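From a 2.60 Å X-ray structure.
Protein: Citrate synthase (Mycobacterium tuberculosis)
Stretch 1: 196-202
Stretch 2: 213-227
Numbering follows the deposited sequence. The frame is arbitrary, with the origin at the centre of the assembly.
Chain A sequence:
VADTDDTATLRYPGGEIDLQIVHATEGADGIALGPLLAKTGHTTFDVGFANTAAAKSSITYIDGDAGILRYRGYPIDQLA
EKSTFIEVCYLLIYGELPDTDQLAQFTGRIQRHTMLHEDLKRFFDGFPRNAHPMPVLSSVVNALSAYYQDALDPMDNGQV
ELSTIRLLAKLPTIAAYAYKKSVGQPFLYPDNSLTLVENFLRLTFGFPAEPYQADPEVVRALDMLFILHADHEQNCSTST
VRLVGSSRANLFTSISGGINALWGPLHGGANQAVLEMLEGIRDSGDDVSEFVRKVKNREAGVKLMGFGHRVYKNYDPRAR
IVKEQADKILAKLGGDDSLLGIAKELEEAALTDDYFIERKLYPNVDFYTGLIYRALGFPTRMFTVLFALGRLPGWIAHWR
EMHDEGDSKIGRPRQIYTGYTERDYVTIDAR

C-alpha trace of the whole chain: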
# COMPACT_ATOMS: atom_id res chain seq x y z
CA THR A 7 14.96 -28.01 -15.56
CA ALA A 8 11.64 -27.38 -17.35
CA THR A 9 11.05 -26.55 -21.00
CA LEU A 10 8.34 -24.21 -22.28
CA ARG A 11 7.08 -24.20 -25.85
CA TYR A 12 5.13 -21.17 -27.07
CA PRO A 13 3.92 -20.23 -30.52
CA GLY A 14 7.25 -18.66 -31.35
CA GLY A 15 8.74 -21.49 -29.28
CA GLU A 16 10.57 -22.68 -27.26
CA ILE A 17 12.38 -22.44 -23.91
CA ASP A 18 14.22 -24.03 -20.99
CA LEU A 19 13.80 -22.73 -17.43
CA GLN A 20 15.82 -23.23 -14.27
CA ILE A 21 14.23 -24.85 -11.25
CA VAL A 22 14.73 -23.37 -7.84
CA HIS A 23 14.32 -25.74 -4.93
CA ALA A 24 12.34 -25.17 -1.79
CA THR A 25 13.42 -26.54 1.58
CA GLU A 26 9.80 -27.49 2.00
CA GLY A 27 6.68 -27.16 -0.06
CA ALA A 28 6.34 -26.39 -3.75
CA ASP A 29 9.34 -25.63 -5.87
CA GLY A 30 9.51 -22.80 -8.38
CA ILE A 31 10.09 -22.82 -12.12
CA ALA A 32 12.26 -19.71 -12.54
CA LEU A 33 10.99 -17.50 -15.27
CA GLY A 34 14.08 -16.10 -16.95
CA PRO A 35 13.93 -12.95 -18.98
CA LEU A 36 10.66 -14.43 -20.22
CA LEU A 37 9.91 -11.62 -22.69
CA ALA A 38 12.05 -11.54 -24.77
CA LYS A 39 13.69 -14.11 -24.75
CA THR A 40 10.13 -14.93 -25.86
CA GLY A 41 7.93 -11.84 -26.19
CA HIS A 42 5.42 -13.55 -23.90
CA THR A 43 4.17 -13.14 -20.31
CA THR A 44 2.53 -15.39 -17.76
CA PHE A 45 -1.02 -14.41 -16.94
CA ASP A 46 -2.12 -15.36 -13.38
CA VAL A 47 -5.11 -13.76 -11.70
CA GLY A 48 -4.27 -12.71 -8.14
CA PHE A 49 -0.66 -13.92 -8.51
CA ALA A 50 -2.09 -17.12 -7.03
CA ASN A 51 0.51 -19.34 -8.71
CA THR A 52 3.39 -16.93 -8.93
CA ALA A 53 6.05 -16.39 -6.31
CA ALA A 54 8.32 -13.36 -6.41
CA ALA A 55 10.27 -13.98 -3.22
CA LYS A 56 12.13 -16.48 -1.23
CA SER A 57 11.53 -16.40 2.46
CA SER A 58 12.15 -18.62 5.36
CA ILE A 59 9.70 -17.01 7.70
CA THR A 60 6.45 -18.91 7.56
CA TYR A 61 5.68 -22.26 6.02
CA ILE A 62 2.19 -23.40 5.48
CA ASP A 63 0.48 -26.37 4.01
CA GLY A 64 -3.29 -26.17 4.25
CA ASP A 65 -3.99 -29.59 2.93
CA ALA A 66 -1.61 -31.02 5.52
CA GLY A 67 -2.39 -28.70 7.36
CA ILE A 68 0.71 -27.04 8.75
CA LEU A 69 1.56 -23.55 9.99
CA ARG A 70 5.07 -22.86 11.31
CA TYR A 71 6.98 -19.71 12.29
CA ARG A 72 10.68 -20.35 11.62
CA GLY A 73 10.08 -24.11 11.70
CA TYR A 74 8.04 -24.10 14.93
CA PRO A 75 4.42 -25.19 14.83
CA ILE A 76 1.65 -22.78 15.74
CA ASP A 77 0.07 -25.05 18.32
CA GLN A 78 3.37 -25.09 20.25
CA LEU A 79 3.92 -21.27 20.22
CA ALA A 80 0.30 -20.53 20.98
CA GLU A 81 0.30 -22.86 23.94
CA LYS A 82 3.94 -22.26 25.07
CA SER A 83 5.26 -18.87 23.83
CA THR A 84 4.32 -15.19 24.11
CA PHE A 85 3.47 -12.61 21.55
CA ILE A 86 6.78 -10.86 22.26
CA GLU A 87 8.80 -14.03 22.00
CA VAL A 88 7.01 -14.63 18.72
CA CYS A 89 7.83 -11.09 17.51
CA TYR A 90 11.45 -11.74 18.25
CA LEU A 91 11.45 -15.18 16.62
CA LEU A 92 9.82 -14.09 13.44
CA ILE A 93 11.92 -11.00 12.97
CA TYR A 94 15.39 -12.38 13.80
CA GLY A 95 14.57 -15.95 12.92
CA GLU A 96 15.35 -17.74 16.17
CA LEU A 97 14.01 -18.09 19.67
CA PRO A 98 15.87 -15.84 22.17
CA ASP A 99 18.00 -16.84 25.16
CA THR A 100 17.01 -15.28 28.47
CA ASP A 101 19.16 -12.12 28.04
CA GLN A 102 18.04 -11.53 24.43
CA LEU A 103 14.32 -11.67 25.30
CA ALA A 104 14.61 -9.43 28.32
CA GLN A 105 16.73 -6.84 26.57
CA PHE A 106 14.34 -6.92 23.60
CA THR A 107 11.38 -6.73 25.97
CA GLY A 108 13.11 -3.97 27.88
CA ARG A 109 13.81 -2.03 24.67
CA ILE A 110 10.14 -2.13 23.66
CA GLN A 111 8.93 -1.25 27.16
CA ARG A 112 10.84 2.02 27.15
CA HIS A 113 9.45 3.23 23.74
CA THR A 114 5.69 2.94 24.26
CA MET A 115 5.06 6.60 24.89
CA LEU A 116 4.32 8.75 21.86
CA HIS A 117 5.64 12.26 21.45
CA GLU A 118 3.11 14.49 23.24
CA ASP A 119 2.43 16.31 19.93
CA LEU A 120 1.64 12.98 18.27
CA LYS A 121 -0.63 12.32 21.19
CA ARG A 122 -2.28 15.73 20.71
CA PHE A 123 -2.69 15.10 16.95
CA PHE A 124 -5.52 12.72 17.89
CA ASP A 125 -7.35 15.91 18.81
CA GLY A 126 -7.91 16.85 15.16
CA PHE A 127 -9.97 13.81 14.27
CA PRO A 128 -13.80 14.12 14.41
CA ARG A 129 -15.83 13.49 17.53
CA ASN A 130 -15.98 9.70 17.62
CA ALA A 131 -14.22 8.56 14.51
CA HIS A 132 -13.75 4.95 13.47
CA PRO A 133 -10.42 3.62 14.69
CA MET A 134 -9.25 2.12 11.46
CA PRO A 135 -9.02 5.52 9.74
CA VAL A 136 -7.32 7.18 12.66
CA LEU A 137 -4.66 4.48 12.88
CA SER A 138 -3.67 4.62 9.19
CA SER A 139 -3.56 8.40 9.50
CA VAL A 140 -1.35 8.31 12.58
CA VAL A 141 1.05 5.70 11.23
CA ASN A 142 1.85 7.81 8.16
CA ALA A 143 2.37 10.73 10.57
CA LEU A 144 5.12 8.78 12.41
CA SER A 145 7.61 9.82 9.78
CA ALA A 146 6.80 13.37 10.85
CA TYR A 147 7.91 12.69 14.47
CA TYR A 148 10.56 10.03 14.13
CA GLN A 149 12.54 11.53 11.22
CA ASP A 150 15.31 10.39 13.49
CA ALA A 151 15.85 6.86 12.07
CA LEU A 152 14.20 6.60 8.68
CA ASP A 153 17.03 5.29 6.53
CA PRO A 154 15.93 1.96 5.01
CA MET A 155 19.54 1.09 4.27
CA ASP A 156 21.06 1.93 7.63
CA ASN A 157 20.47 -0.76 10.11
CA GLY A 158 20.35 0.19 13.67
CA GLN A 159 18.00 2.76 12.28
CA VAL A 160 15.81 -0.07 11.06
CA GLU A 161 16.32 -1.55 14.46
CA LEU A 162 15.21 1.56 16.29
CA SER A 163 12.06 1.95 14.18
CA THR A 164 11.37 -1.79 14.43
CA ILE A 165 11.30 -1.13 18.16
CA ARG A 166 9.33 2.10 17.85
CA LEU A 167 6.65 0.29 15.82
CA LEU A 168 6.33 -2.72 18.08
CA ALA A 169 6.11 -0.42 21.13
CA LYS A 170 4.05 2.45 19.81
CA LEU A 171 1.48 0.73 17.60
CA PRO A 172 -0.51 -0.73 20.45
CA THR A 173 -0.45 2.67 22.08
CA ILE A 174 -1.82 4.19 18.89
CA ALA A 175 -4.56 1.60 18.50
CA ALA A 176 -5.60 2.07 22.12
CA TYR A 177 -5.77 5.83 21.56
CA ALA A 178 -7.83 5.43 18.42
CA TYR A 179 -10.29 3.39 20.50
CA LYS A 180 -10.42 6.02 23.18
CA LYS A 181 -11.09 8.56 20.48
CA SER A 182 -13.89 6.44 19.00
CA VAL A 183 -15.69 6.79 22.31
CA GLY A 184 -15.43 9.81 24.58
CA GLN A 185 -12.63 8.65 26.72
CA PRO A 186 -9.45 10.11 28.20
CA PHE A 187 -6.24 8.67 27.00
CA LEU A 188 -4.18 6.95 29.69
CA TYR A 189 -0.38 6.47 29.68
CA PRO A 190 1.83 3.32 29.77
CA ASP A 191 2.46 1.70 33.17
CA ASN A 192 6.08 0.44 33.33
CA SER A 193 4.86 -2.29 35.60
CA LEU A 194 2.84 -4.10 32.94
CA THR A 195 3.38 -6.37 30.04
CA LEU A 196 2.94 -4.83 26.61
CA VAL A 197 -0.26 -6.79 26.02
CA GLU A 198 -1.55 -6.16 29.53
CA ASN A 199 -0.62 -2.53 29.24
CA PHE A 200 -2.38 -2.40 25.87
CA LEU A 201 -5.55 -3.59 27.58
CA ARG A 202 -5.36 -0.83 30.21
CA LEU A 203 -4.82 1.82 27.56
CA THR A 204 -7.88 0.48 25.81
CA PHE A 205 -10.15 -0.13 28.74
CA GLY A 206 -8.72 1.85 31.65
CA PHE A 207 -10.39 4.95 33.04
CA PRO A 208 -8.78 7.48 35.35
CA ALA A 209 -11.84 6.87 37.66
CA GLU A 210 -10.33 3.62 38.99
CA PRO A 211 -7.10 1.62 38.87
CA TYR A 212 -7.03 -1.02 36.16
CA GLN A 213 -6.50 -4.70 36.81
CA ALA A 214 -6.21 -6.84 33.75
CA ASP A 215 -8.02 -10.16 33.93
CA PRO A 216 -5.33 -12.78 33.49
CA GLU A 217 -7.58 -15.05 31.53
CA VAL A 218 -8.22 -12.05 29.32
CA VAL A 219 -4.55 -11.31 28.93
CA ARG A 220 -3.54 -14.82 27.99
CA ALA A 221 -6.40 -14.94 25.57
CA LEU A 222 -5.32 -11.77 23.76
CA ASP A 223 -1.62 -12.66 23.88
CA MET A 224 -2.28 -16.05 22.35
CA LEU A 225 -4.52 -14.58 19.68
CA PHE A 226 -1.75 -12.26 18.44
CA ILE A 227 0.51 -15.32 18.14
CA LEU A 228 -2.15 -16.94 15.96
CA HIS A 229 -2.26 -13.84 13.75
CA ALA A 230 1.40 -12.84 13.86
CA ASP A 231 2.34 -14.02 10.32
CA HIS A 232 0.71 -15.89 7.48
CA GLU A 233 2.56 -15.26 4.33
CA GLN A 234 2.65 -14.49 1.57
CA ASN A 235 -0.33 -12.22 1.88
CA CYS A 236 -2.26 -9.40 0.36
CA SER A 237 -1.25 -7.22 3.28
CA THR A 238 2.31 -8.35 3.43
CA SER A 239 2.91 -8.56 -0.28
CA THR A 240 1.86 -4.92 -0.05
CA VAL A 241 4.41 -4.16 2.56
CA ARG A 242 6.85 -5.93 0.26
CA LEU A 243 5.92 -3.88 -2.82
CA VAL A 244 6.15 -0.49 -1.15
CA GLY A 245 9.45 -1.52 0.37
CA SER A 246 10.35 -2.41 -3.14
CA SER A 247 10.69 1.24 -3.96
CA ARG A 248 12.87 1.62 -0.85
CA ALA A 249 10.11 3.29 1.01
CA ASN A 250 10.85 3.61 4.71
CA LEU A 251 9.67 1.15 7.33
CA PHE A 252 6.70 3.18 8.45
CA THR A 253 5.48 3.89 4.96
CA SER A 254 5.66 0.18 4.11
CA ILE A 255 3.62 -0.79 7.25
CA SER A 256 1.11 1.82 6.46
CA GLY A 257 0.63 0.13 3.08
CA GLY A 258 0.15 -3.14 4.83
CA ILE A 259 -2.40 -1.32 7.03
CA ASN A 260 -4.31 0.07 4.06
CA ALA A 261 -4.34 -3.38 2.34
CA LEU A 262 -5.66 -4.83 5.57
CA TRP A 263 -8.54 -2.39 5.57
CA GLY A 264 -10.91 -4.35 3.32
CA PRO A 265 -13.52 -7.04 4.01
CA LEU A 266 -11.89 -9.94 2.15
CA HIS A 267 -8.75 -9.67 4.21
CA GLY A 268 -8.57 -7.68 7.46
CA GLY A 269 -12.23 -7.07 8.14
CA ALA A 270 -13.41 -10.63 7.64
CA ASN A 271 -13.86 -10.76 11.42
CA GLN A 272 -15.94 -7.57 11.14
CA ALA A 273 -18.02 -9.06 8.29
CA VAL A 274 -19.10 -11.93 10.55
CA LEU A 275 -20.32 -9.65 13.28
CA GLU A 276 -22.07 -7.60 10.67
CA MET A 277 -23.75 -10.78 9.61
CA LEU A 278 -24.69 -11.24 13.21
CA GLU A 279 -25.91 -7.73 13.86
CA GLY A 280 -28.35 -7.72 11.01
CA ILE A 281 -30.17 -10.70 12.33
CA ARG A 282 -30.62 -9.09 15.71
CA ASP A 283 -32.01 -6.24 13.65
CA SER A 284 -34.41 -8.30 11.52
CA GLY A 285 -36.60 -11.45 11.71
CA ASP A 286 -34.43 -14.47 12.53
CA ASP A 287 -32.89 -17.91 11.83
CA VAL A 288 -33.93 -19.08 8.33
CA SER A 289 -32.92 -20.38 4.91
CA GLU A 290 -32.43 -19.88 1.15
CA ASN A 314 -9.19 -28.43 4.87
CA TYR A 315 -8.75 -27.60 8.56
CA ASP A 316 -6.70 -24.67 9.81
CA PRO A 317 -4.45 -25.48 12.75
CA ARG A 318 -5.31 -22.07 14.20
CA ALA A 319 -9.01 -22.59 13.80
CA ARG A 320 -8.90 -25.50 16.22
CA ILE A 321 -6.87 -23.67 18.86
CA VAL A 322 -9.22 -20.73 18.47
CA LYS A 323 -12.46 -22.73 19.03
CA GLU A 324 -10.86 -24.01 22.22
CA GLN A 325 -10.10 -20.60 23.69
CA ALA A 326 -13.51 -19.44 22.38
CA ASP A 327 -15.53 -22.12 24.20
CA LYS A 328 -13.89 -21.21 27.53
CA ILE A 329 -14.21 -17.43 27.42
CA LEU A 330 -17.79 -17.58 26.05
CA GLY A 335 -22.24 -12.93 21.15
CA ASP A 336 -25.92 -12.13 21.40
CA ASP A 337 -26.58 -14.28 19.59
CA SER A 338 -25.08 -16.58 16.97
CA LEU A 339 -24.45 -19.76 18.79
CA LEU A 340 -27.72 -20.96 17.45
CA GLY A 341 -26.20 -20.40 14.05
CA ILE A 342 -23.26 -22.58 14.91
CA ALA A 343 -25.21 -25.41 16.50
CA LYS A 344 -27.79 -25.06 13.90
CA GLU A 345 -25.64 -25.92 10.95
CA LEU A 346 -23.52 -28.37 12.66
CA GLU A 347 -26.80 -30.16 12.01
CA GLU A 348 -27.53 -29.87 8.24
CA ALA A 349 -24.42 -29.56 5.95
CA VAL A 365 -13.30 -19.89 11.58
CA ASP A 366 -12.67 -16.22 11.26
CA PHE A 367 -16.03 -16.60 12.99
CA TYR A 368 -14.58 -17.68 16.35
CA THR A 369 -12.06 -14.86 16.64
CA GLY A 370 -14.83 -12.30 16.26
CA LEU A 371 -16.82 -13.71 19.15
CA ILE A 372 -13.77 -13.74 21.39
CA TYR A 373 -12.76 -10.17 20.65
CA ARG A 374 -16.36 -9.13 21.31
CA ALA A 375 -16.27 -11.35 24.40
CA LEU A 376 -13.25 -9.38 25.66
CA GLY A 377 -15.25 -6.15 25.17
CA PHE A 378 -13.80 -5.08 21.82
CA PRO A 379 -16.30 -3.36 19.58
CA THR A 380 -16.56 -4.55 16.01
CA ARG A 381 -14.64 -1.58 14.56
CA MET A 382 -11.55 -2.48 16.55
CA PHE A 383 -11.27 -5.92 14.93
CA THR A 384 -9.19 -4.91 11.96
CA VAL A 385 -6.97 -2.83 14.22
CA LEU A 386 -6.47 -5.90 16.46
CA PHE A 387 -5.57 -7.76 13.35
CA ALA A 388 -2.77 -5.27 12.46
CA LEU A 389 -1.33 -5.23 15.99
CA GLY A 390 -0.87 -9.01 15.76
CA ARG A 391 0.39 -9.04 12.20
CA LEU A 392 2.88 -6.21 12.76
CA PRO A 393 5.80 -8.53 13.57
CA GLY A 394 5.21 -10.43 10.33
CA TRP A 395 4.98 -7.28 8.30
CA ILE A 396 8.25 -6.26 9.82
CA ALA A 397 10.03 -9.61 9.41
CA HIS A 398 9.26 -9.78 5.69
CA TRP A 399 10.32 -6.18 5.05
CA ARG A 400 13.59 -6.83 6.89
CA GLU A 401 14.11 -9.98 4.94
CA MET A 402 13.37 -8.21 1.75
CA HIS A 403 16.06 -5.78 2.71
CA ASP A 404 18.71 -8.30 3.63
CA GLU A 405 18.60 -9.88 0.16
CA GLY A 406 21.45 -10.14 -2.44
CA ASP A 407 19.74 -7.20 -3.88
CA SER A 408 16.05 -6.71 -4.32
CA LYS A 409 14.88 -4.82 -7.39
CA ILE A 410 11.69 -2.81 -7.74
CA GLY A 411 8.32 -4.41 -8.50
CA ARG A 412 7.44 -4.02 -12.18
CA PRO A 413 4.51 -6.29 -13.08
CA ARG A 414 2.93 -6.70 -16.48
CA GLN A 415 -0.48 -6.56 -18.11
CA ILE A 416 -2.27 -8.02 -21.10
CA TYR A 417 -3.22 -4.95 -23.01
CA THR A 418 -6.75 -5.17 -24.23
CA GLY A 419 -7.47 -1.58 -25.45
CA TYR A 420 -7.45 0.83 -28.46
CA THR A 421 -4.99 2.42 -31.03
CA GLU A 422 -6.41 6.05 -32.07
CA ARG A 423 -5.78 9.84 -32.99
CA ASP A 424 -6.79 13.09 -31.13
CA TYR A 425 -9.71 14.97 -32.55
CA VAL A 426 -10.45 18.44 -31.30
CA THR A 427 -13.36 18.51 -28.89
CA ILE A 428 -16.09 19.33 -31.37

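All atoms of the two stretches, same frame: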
# COMPACT_ATOMS: atom_id res chain seq x y z
N LEU A 196 3.36 -5.63 27.73
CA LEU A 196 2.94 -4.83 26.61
C LEU A 196 1.47 -5.10 26.35
O LEU A 196 0.70 -4.16 26.20
CB LEU A 196 3.73 -5.17 25.36
CG LEU A 196 3.21 -4.54 24.05
CD1 LEU A 196 3.76 -3.12 23.82
CD2 LEU A 196 3.55 -5.41 22.83
N VAL A 197 1.10 -6.37 26.31
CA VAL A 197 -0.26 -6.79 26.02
C VAL A 197 -1.18 -6.38 27.15
O VAL A 197 -2.31 -5.95 26.92
CB VAL A 197 -0.36 -8.33 25.82
CG1 VAL A 197 -1.82 -8.78 25.71
CG2 VAL A 197 0.41 -8.77 24.58
N GLU A 198 -0.71 -6.51 28.38
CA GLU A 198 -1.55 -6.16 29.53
C GLU A 198 -1.67 -4.64 29.58
O GLU A 198 -2.72 -4.09 29.91
CB GLU A 198 -0.95 -6.73 30.84
CG GLU A 198 -1.78 -6.48 32.10
CD GLU A 198 -1.20 -7.15 33.34
OE1 GLU A 198 -0.07 -7.71 33.26
OE2 GLU A 198 -1.90 -7.12 34.39
N ASN A 199 -0.60 -3.96 29.25
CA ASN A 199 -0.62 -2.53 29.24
C ASN A 199 -1.49 -2.02 28.08
O ASN A 199 -2.12 -0.97 28.17
CB ASN A 199 0.78 -2.01 29.09
CG ASN A 199 0.83 -0.54 29.01
OD1 ASN A 199 0.48 0.13 29.96
ND2 ASN A 199 1.23 -0.01 27.85
N PHE A 200 -1.51 -2.76 26.97
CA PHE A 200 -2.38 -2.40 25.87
C PHE A 200 -3.82 -2.43 26.32
O PHE A 200 -4.61 -1.55 25.96
CB PHE A 200 -2.17 -3.31 24.66
CG PHE A 200 -3.32 -3.25 23.69
CD1 PHE A 200 -3.58 -2.09 22.95
CD2 PHE A 200 -4.16 -4.35 23.52
CE1 PHE A 200 -4.64 -2.04 22.08
CE2 PHE A 200 -5.22 -4.29 22.64
CZ PHE A 200 -5.48 -3.13 21.92
N LEU A 201 -4.17 -3.43 27.10
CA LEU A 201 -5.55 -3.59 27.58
C LEU A 201 -5.98 -2.49 28.54
O LEU A 201 -7.16 -2.13 28.59
CB LEU A 201 -5.72 -4.96 28.24
CG LEU A 201 -6.06 -6.13 27.32
CD1 LEU A 201 -5.79 -7.47 28.00
CD2 LEU A 201 -7.53 -6.06 26.93
N ARG A 202 -5.07 -1.97 29.33
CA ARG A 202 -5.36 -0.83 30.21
C ARG A 202 -5.59 0.43 29.41
O ARG A 202 -6.45 1.25 29.76
CB ARG A 202 -4.18 -0.55 31.14
CG ARG A 202 -4.52 0.32 32.34
CD ARG A 202 -3.30 0.67 33.18
NE ARG A 202 -3.44 1.95 33.88
CZ ARG A 202 -2.82 3.09 33.54
NH1 ARG A 202 -2.03 3.15 32.47
NH2 ARG A 202 -3.01 4.19 34.27
N GLN A 213 -7.08 -3.37 36.65
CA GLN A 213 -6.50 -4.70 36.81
C GLN A 213 -6.89 -5.49 35.61
O GLN A 213 -8.07 -5.66 35.36
CB GLN A 213 -7.09 -5.43 37.99
CG GLN A 213 -6.56 -4.98 39.33
CD GLN A 213 -7.65 -4.97 40.37
OE1 GLN A 213 -8.84 -4.92 40.04
NE2 GLN A 213 -7.25 -5.02 41.65
N ALA A 214 -5.91 -6.01 34.90
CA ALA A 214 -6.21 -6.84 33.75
C ALA A 214 -6.62 -8.22 34.23
O ALA A 214 -6.01 -8.73 35.15
CB ALA A 214 -4.98 -6.95 32.88
N ASP A 215 -7.67 -8.79 33.63
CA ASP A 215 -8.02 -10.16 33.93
C ASP A 215 -7.00 -11.09 33.29
O ASP A 215 -6.76 -10.99 32.07
CB ASP A 215 -9.40 -10.49 33.45
CG ASP A 215 -9.74 -11.95 33.62
OD1 ASP A 215 -8.91 -12.71 34.16
OD2 ASP A 215 -10.86 -12.34 33.25
N PRO A 216 -6.41 -12.00 34.10
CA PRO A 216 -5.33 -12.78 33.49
C PRO A 216 -5.82 -13.69 32.40
O PRO A 216 -5.12 -13.92 31.45
CB PRO A 216 -4.81 -13.64 34.66
CG PRO A 216 -5.24 -12.91 35.91
CD PRO A 216 -6.60 -12.38 35.52
N GLU A 217 -7.01 -14.23 32.57
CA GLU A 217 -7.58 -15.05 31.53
C GLU A 217 -7.75 -14.24 30.27
O GLU A 217 -7.54 -14.73 29.17
CB GLU A 217 -8.90 -15.66 31.98
CG GLU A 217 -8.74 -17.15 32.26
CD GLU A 217 -9.58 -17.67 33.42
OE1 GLU A 217 -10.23 -16.85 34.11
OE2 GLU A 217 -9.57 -18.91 33.62
N VAL A 218 -8.09 -12.97 30.44
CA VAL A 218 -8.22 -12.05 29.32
C VAL A 218 -6.91 -11.77 28.63
O VAL A 218 -6.85 -11.71 27.42
CB VAL A 218 -8.74 -10.71 29.77
CG1 VAL A 218 -8.96 -9.81 28.55
CG2 VAL A 218 -10.05 -10.89 30.49
N VAL A 219 -5.87 -11.60 29.42
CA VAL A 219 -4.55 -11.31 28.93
C VAL A 219 -4.00 -12.42 28.08
O VAL A 219 -3.48 -12.19 26.99
CB VAL A 219 -3.62 -11.15 30.12
CG1 VAL A 219 -2.20 -10.81 29.67
CG2 VAL A 219 -4.21 -10.11 31.06
N ARG A 220 -4.09 -13.64 28.63
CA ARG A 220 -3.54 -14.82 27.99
C ARG A 220 -4.32 -15.04 26.74
O ARG A 220 -3.78 -15.45 25.74
CB ARG A 220 -3.66 -16.01 28.92
CG ARG A 220 -3.58 -17.37 28.22
CD ARG A 220 -2.76 -18.37 29.03
NE ARG A 220 -2.72 -19.69 28.38
CZ ARG A 220 -3.61 -20.66 28.56
NH1 ARG A 220 -4.65 -20.49 29.38
NH2 ARG A 220 -3.49 -21.82 27.92
N ALA A 221 -5.61 -14.75 26.76
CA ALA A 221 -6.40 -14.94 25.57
C ALA A 221 -5.97 -13.99 24.45
O ALA A 221 -5.86 -14.38 23.31
CB ALA A 221 -7.85 -14.75 25.87
N LEU A 222 -5.74 -12.72 24.78
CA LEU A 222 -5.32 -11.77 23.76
C LEU A 222 -3.91 -12.07 23.27
O LEU A 222 -3.64 -12.04 22.07
CB LEU A 222 -5.38 -10.37 24.30
CG LEU A 222 -5.30 -9.32 23.20
CD1 LEU A 222 -6.53 -9.46 22.32
CD2 LEU A 222 -5.16 -7.93 23.82
N ASP A 223 -3.01 -12.36 24.21
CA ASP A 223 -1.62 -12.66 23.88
C ASP A 223 -1.53 -13.83 22.92
O ASP A 223 -0.86 -13.76 21.90
CB ASP A 223 -0.83 -12.97 25.14
CG ASP A 223 0.66 -12.89 24.93
OD1 ASP A 223 1.20 -13.78 24.27
OD2 ASP A 223 1.29 -11.94 25.41
N MET A 224 -2.24 -14.89 23.24
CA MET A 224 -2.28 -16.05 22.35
C MET A 224 -2.79 -15.65 20.98
O MET A 224 -2.19 -16.00 19.96
CB MET A 224 -3.16 -17.14 22.94
CG MET A 224 -3.05 -18.46 22.21
SD MET A 224 -3.89 -19.82 23.06
CE MET A 224 -5.50 -19.76 22.27
N LEU A 225 -3.90 -14.92 20.94
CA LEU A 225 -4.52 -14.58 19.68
C LEU A 225 -3.63 -13.75 18.71
O LEU A 225 -3.76 -13.85 17.49
CB LEU A 225 -5.83 -13.84 19.94
CG LEU A 225 -7.09 -14.67 19.76
CD1 LEU A 225 -8.27 -13.96 20.40
CD2 LEU A 225 -7.33 -14.89 18.28
N PHE A 226 -2.73 -12.94 19.26
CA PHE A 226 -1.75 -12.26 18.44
C PHE A 226 -0.69 -13.22 17.93
O PHE A 226 -0.16 -13.02 16.86
CB PHE A 226 -1.08 -11.14 19.22
CG PHE A 226 -1.99 -10.00 19.57
CD1 PHE A 226 -3.13 -9.72 18.83
CD2 PHE A 226 -1.66 -9.16 20.62
CE1 PHE A 226 -3.94 -8.65 19.15
CE2 PHE A 226 -2.45 -8.08 20.94
CZ PHE A 226 -3.59 -7.82 20.20
N ILE A 227 -0.39 -14.28 18.66
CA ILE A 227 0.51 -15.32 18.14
C ILE A 227 -0.14 -15.98 16.94
O ILE A 227 0.50 -16.17 15.87
CB ILE A 227 0.86 -16.39 19.19
CG1 ILE A 227 1.41 -15.73 20.46
CG2 ILE A 227 1.87 -17.38 18.62
CD1 ILE A 227 1.78 -16.68 21.58

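Residues 196-202 are helical, and a second helix starts at Pro-216 and runs through Ile-227. Their N-to-C directions differ by 113°, so the helices cross steeply. Their axes come within 9.6 Å. The backbones are nearest where Glu-198 CA lies 6.0 Å from Val-219 CA and Val-197 CA lies 6.4 Å from Asp-223 CA.

Each helix is held by its own i to i+4 backbone bonds, such as Leu-201 N to Val-197 O at 3.1 Å and Asp-223 N to Val-219 O at 2.8 Å. Asp-215 caps the second helix: Glu-217 N donates to Asp-215 OD1 at 2.9 Å, satisfying an amide that has no preceding turn to bond to.

No hydrogen bond joins the two stretches. The contact is made by side-chain packing and buries 449 Å², both sides summed.

Leu-222 meets three side chains of the first helix. Its CD2 meets Val-197 CG1 at 3.9 Å, Phe-200 CD2 at 3.7 Å and Leu-201 CG at 4.0 Å. The methyl approaches the Phe-200 ring at its edge, near the ring plane. Leu-201 also reaches the start of the helix, with its CD1 4.0 Å from Val-218 CG1 and 4.3 Å from Val-219 CG2. Val-197 has the most area covered in this contact. Its CG2 lies 4.5 Å from Phe-226 CD2, again at the ring edge.

Two acidic residues join the contact without a polar bond across it. Glu-198 lays its aliphatic portion against the loop before the second helix, with CG 3.3 Å from Ala-214 CB, a tight approach for two carbons. Asp-223 OD2 lies 3.4 Å from Val-197 CG2. This is van der Waals contact, since a methyl is no conventional donor. Asp-223 OD1 is hydrogen-bonded elsewhere in the structure.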